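PDB 3OK8: brain-specific angiogenesis inhibitor 1-associated protein 2-like protein 2 from Mus musculus, which binds phosphoinositides through its I-BAR (IMD) domain, the part present here, and induces planar or gently curved membrane structures. Local coordinates for the interface of chains A and B. Sequence-based numbering; all coordinates share one arbitrary frame. Chains: chain A/B, Brain-specific angiogenesis inhibitor 1-associated protein 2-like protein 2.

Contact 1: the interface of chains A and B. Residues chain A 194, 197-198, 201; chain B 80, 211, 215, 218.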
loop_
_atom_site.group_PDB
_atom_site.type_symbol
_atom_site.label_atom_id
_atom_site.label_comp_id
_atom_site.label_asym_id
_atom_site.label_seq_id
_atom_site.Cartn_x
_atom_site.Cartn_y
_atom_site.Cartn_z
ATOM N N LEU A 194 1.039 -1.998 -18.347
ATOM C CA LEU A 194 2.485 -1.827 -18.412
ATOM C C LEU A 194 2.874 -0.416 -17.964
ATOM O O LEU A 194 3.874 -0.236 -17.275
ATOM C CB LEU A 194 2.993 -2.080 -19.830
ATOM C CG LEU A 194 4.236 -2.959 -19.991
ATOM C CD1 LEU A 194 4.855 -2.748 -21.380
ATOM C CD2 LEU A 194 5.260 -2.693 -18.906
ATOM N N SER A 197 2.522 -0.425 -14.201
ATOM C CA SER A 197 3.656 -1.158 -13.630
ATOM C C SER A 197 4.921 -0.315 -13.619
ATOM O O SER A 197 5.767 -0.450 -12.723
ATOM C CB SER A 197 3.927 -2.451 -14.404
ATOM O OG SER A 197 2.837 -3.350 -14.301
ATOM N N ASN A 198 5.038 0.550 -14.624
ATOM C CA ASN A 198 6.212 1.390 -14.796
ATOM C C ASN A 198 6.245 2.572 -13.833
ATOM O O ASN A 198 7.284 2.865 -13.242
ATOM C CB ASN A 198 6.298 1.899 -16.234
ATOM C CG ASN A 198 7.688 1.757 -16.810
ATOM O OD1 ASN A 198 8.180 2.640 -17.520
ATOM N ND2 ASN A 198 8.335 0.636 -16.507
ATOM N N LEU A 201 6.934 1.074 -10.451
ATOM C CA LEU A 201 8.371 0.815 -10.396
ATOM C C LEU A 201 9.154 2.083 -10.034
ATOM O O LEU A 201 10.110 2.037 -9.254
ATOM C CB LEU A 201 8.856 0.269 -11.741
ATOM C CG LEU A 201 10.289 -0.245 -11.757
ATOM C CD1 LEU A 201 10.634 -0.919 -10.432
ATOM C CD2 LEU A 201 10.482 -1.200 -12.929
ATOM N N MET B 80 1.297 -10.717 -15.066
ATOM C CA MET B 80 1.095 -9.475 -14.329
ATOM C C MET B 80 0.317 -9.701 -13.024
ATOM O O MET B 80 0.666 -9.126 -12.006
ATOM C CB MET B 80 0.401 -8.417 -15.187
ATOM C CG MET B 80 1.326 -7.734 -16.200
ATOM S SD MET B 80 0.457 -6.556 -17.265
ATOM C CE MET B 80 1.842 -5.719 -18.041
ATOM N N LEU B 211 10.302 -6.664 -10.089
ATOM C CA LEU B 211 9.468 -5.917 -11.027
ATOM C C LEU B 211 10.237 -5.327 -12.218
ATOM O O LEU B 211 9.719 -5.300 -13.338
ATOM C CB LEU B 211 8.698 -4.815 -10.314
ATOM C CG LEU B 211 7.246 -4.533 -10.698
ATOM C CD1 LEU B 211 6.898 -3.087 -10.407
ATOM C CD2 LEU B 211 6.942 -4.859 -12.157
ATOM N N VAL B 215 9.072 -5.971 -16.149
ATOM C CA VAL B 215 8.703 -4.826 -16.968
ATOM C C VAL B 215 9.490 -4.743 -18.288
ATOM O O VAL B 215 8.928 -4.369 -19.320
ATOM C CB VAL B 215 8.823 -3.515 -16.194
ATOM C CG1 VAL B 215 9.025 -2.368 -17.149
ATOM C CG2 VAL B 215 7.577 -3.294 -15.344
ATOM N N TRP B 218 7.943 -7.583 -20.476
ATOM C CA TRP B 218 6.614 -7.184 -20.910
ATOM C C TRP B 218 6.699 -6.143 -22.031
ATOM O O TRP B 218 5.938 -6.186 -23.002
ATOM C CB TRP B 218 5.787 -6.663 -19.717
ATOM C CG TRP B 218 5.483 -7.710 -18.659
ATOM C CD1 TRP B 218 5.460 -9.064 -18.829
ATOM C CD2 TRP B 218 5.125 -7.477 -17.283
ATOM N NE1 TRP B 218 5.129 -9.690 -17.648
ATOM C CE2 TRP B 218 4.920 -8.738 -16.685
ATOM C CE3 TRP B 218 4.976 -6.323 -16.498
ATOM C CZ2 TRP B 218 4.566 -8.882 -15.340
ATOM C CZ3 TRP B 218 4.621 -6.469 -15.163
ATOM C CH2 TRP B 218 4.421 -7.739 -14.600
#
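A:Ser197 and B:Val215 meet where helix 153-217 of chain A packs against helix 154-221 of chain B, within the antiparallel dimer of three-helix bundles that makes up this I-BAR domain. The serine CB lies 3.9 Å from B:Val215 CG2, the methyl that stands beside the valine's own backbone N and opposite its carbonyl carbon. The other branch, CG1, is turned toward the side-chain amide of A:Asn198, whose side chain it crosses at about a right angle; the separation is too short to read closely. One turn toward the C-terminus, the tryptophan B:Trp218 brings two different parts to chain A. Its CB sits 4.0 Å from A:Leu194 CG, while the far rim of the indole comes up to the serine hydroxyl, with CZ3 3.7 Å from A:Ser197 OG. The leucine's CD1 rests against the tryptophan backbone, 3.9 Å from B:Trp218 C. At the other end of the patch B:Leu211 turns CD1 onto the backbone carbonyl of A:Ser197 and toward CB of A:Leu201.

Behind this first shell, B:Met80 from helix 71-148 backs the indole: its CG lies 3.4 Å above the ring plane, toward the rim, and the backbone N of B:Val215 is over the opposite face. Beyond CG the methionine runs extended (chi2 177°, chi3 168°), which carries its terminal methyl past the ring to chain A, where B:Met80 CE ends 3.8 Å from A:Leu194 N.

Contact 2: the interface of chains A and B. Residues chain A 53, 56-57; chain B 32, 35-36, 103, 193.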
loop_
_atom_site.group_PDB
_atom_site.type_symbol
_atom_site.label_atom_id
_atom_site.label_comp_id
_atom_site.label_asym_id
_atom_site.label_seq_id
_atom_site.Cartn_x
_atom_site.Cartn_y
_atom_site.Cartn_z
ATOM N N TYR A 53 -2.304 7.963 11.788
ATOM C CA TYR A 53 -1.269 7.309 12.572
ATOM C C TYR A 53 0.015 8.136 12.711
ATOM O O TYR A 53 0.529 8.349 13.820
ATOM C CB TYR A 53 -0.922 5.972 11.947
ATOM C CG TYR A 53 0.061 5.168 12.756
ATOM C CD1 TYR A 53 1.426 5.186 12.462
ATOM C CD2 TYR A 53 -0.376 4.370 13.802
ATOM C CE1 TYR A 53 2.323 4.427 13.203
ATOM C CE2 TYR A 53 0.506 3.605 14.541
ATOM C CZ TYR A 53 1.850 3.642 14.251
ATOM O OH TYR A 53 2.699 2.870 15.010
ATOM N N ALA A 56 -0.037 11.281 14.646
ATOM C CA ALA A 56 0.002 11.022 16.080
ATOM C C ALA A 56 1.429 10.726 16.504
ATOM O O ALA A 56 1.825 11.083 17.605
ATOM C CB ALA A 56 -0.927 9.882 16.464
ATOM N N ILE A 57 2.222 10.100 15.638
ATOM C CA ILE A 57 3.636 9.961 15.959
ATOM C C ILE A 57 4.304 11.330 15.989
ATOM O O ILE A 57 5.131 11.589 16.852
ATOM C CB ILE A 57 4.421 9.072 15.006
ATOM C CG1 ILE A 57 4.524 7.651 15.559
ATOM C CG2 ILE A 57 5.845 9.615 14.890
ATOM C CD1 ILE A 57 3.342 6.793 15.280
ATOM N N LEU B 32 -2.228 5.103 19.888
ATOM C CA LEU B 32 -1.345 4.709 18.787
ATOM C C LEU B 32 -1.587 3.260 18.368
ATOM O O LEU B 32 -1.438 2.923 17.200
ATOM C CB LEU B 32 0.117 4.879 19.196
ATOM C CG LEU B 32 1.010 5.788 18.361
ATOM C CD1 LEU B 32 2.445 5.252 18.378
ATOM C CD2 LEU B 32 0.484 5.922 16.943
ATOM N N LEU B 35 -4.903 3.341 16.288
ATOM C CA LEU B 35 -4.611 3.829 14.945
ATOM C C LEU B 35 -3.752 2.817 14.205
ATOM O O LEU B 35 -3.854 2.668 12.988
ATOM C CB LEU B 35 -3.916 5.187 15.006
ATOM C CG LEU B 35 -4.751 6.254 15.713
ATOM C CD1 LEU B 35 -3.911 7.486 16.036
ATOM C CD2 LEU B 35 -5.981 6.618 14.871
ATOM N N GLY B 36 -2.908 2.113 14.949
ATOM C CA GLY B 36 -2.107 1.041 14.384
ATOM C C GLY B 36 -2.989 -0.023 13.754
ATOM O O GLY B 36 -2.823 -0.361 12.586
ATOM N N LEU B 103 2.982 -3.409 17.388
ATOM C CA LEU B 103 1.660 -3.165 17.972
ATOM C C LEU B 103 1.345 -4.041 19.179
ATOM O O LEU B 103 0.817 -3.556 20.191
ATOM C CB LEU B 103 0.567 -3.329 16.907
ATOM C CG LEU B 103 0.001 -2.105 16.178
ATOM C CD1 LEU B 103 1.024 -1.022 16.032
ATOM C CD2 LEU B 103 -0.535 -2.497 14.809
ATOM N N HIS B 193 9.968 1.680 15.288
ATOM C CA HIS B 193 9.701 2.168 13.938
ATOM C C HIS B 193 10.932 2.193 13.021
ATOM O O HIS B 193 10.784 2.138 11.802
ATOM C CB HIS B 193 8.988 3.522 13.970
ATOM C CG HIS B 193 7.635 3.471 14.615
ATOM N ND1 HIS B 193 7.464 3.221 15.957
ATOM C CD2 HIS B 193 6.391 3.618 14.100
ATOM C CE1 HIS B 193 6.174 3.224 16.245
ATOM N NE2 HIS B 193 5.500 3.465 15.136
#
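A:Tyr53 lays its phenol across B:Leu32 and points its hydroxyl at B:His193, joining helix 5-66 of one I-BAR subunit to helices 7-64 and 154-221 of the other. Ring and leucine cross at about a right angle: B:Leu32 CD2 sits over one face in a CH-pi contact, 3.8 Å from the ring centroid. The same methyl is pressed from another side by the tip of A:Ile57, with CD1 3.4 Å from B:Leu32 CD2, a tight fit for two methyls.

The tyrosine and histidine side chains come from opposite directions. A:Tyr53 OH and B:His193 NE2 are hydrogen-bonded at 2.9 Å, with the donor not settled, and A:Tyr53 CE1 lies at the imidazole edge, in its plane. With CG opposite the backbone N (chi1 -175°), the phenol is carried away from its own helix toward this nitrogen. Its CD2 lies against the partner's backbone, 3.6 Å from B:Gly36 N, and CE2 is 3.7 Å from B:Gly36 CA. A phenylalanine at A:Tyr53 would probably keep the packing on B:Leu32 but leave B:His193 NE2 without its hydroxyl mate across the interface. B:Leu35 packs its CB on A:Tyr53 CD2, and its CD1 reaches A:Ala56 CB at 3.9 Å.

Contact 3: the interface of chains A and B. Residues chain A 28, 31-32, 189; chain B 56, 59-60.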
loop_
_atom_site.group_PDB
_atom_site.type_symbol
_atom_site.label_atom_id
_atom_site.label_comp_id
_atom_site.label_asym_id
_atom_site.label_seq_id
_atom_site.Cartn_x
_atom_site.Cartn_y
_atom_site.Cartn_z
ATOM N N ALA A 28 -16.058 -7.551 -19.368
ATOM C CA ALA A 28 -14.931 -7.669 -18.446
ATOM C C ALA A 28 -14.256 -6.324 -18.189
ATOM O O ALA A 28 -13.669 -6.114 -17.127
ATOM C CB ALA A 28 -13.920 -8.687 -18.945
ATOM N N ASN A 31 -16.446 -4.524 -15.656
ATOM C CA ASN A 31 -16.048 -5.161 -14.414
ATOM C C ASN A 31 -14.750 -4.617 -13.834
ATOM O O ASN A 31 -14.693 -4.279 -12.649
ATOM C CB ASN A 31 -15.921 -6.669 -14.613
ATOM C CG ASN A 31 -15.686 -7.406 -13.312
ATOM O OD1 ASN A 31 -14.788 -8.244 -13.215
ATOM N ND2 ASN A 31 -16.495 -7.096 -12.297
ATOM N N LEU A 32 -13.704 -4.557 -14.651
ATOM C CA LEU A 32 -12.433 -3.966 -14.209
ATOM C C LEU A 32 -12.594 -2.515 -13.772
ATOM O O LEU A 32 -11.868 -2.051 -12.893
ATOM C CB LEU A 32 -11.348 -4.094 -15.289
ATOM C CG LEU A 32 -10.240 -5.132 -15.081
ATOM C CD1 LEU A 32 -10.693 -6.266 -14.183
ATOM C CD2 LEU A 32 -9.721 -5.652 -16.420
ATOM N N LEU A 189 -5.074 -3.553 -23.165
ATOM C CA LEU A 189 -5.206 -3.851 -21.746
ATOM C C LEU A 189 -3.820 -4.082 -21.166
ATOM O O LEU A 189 -3.446 -3.505 -20.133
ATOM C CB LEU A 189 -6.099 -5.077 -21.537
ATOM C CG LEU A 189 -6.716 -5.284 -20.156
ATOM C CD1 LEU A 189 -7.406 -4.003 -19.686
ATOM C CD2 LEU A 189 -7.702 -6.460 -20.169
ATOM N N ALA B 56 -9.213 -10.819 -11.848
ATOM C CA ALA B 56 -9.989 -10.545 -13.057
ATOM C C ALA B 56 -9.069 -10.317 -14.252
ATOM O O ALA B 56 -9.301 -10.850 -15.349
ATOM C CB ALA B 56 -10.897 -9.334 -12.845
ATOM N N LYS B 59 -8.058 -13.614 -15.489
ATOM C CA LYS B 59 -9.096 -14.362 -16.196
ATOM C C LYS B 59 -9.006 -13.985 -17.671
ATOM O O LYS B 59 -9.083 -14.830 -18.570
ATOM C CB LYS B 59 -10.487 -14.013 -15.650
ATOM C CG LYS B 59 -11.170 -12.845 -16.383
ATOM C CD LYS B 59 -11.951 -11.903 -15.447
ATOM C CE LYS B 59 -12.175 -10.522 -16.085
ATOM N NZ LYS B 59 -12.929 -9.540 -15.231
ATOM N N ILE B 60 -8.825 -12.690 -17.898
ATOM C CA ILE B 60 -8.755 -12.129 -19.231
ATOM C C ILE B 60 -7.542 -12.693 -19.951
ATOM O O ILE B 60 -7.623 -13.058 -21.128
ATOM C CB ILE B 60 -8.745 -10.589 -19.145
ATOM C CG1 ILE B 60 -10.120 -10.115 -18.658
ATOM C CG2 ILE B 60 -8.359 -9.946 -20.469
ATOM C CD1 ILE B 60 -10.404 -8.651 -18.871
#
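B:Lys59 reaches across the I-BAR dimer interface from helix 7-64 of chain B to helix 5-66 of chain A, over A:Ala28 and on to A:Asn31. CB, CG and CD carry the chain across: it bends about its CB-CG bond (chi2 -141°) and is then extended to the tip. CE is the first carbon to make contact, 3.8 Å from A:Ala28 CB. At the tip, the side-chain amine nitrogen NZ meets the side-chain carbonyl of A:Asn31 in a hydrogen bond, 3.0 Å from A:Asn31 OD1. NZ also stays close to the alanine methyl, 3.9 Å from A:Ala28 CB. The lysine and asparagine side chains meet at a slant. On the asparagine, CG stands opposite the backbone N (chi1 -172°), and the amide is swung so that its oxygen, OD1, faces the lysine. The lysine also slides past A:Leu32, the two running in opposite directions.

Under this polar link the helices pack through small and branched side chains. A:Leu32 CD1 is 3.4 Å from B:Ala56 CB, closer than usual for two methyls, while its other branch, CD2, meets B:Ile60 CD1 tip to tip at 3.9 Å. That isoleucine methyl also lies 3.5 Å from A:Ala28 CB. A:Leu189, on helix 153-217, crosses B:Ile60 at about a right angle and puts CD2 between its two ends, 3.6 Å from B:Ile60 CG2 and 3.7 Å from B:Ile60 CD1.

Contacts 1 and 3 lie about 17 Å apart between the centres of their C-alpha atoms, and contact 2 sits about 32 Å from contact 1 and 37 Å from contact 3. Helix 153-217 of chain A enters contacts 1 and 3, and the first helix of each chain serves contacts 2 and 3. The latter two use related surfaces with the chains exchanged: position 32 belongs to chain B in contact 2 and to chain A in contact 3, and position 56 swaps the other way. Twofold symmetry repeats each patch, which spreads the grip along the elongated antiparallel dimer.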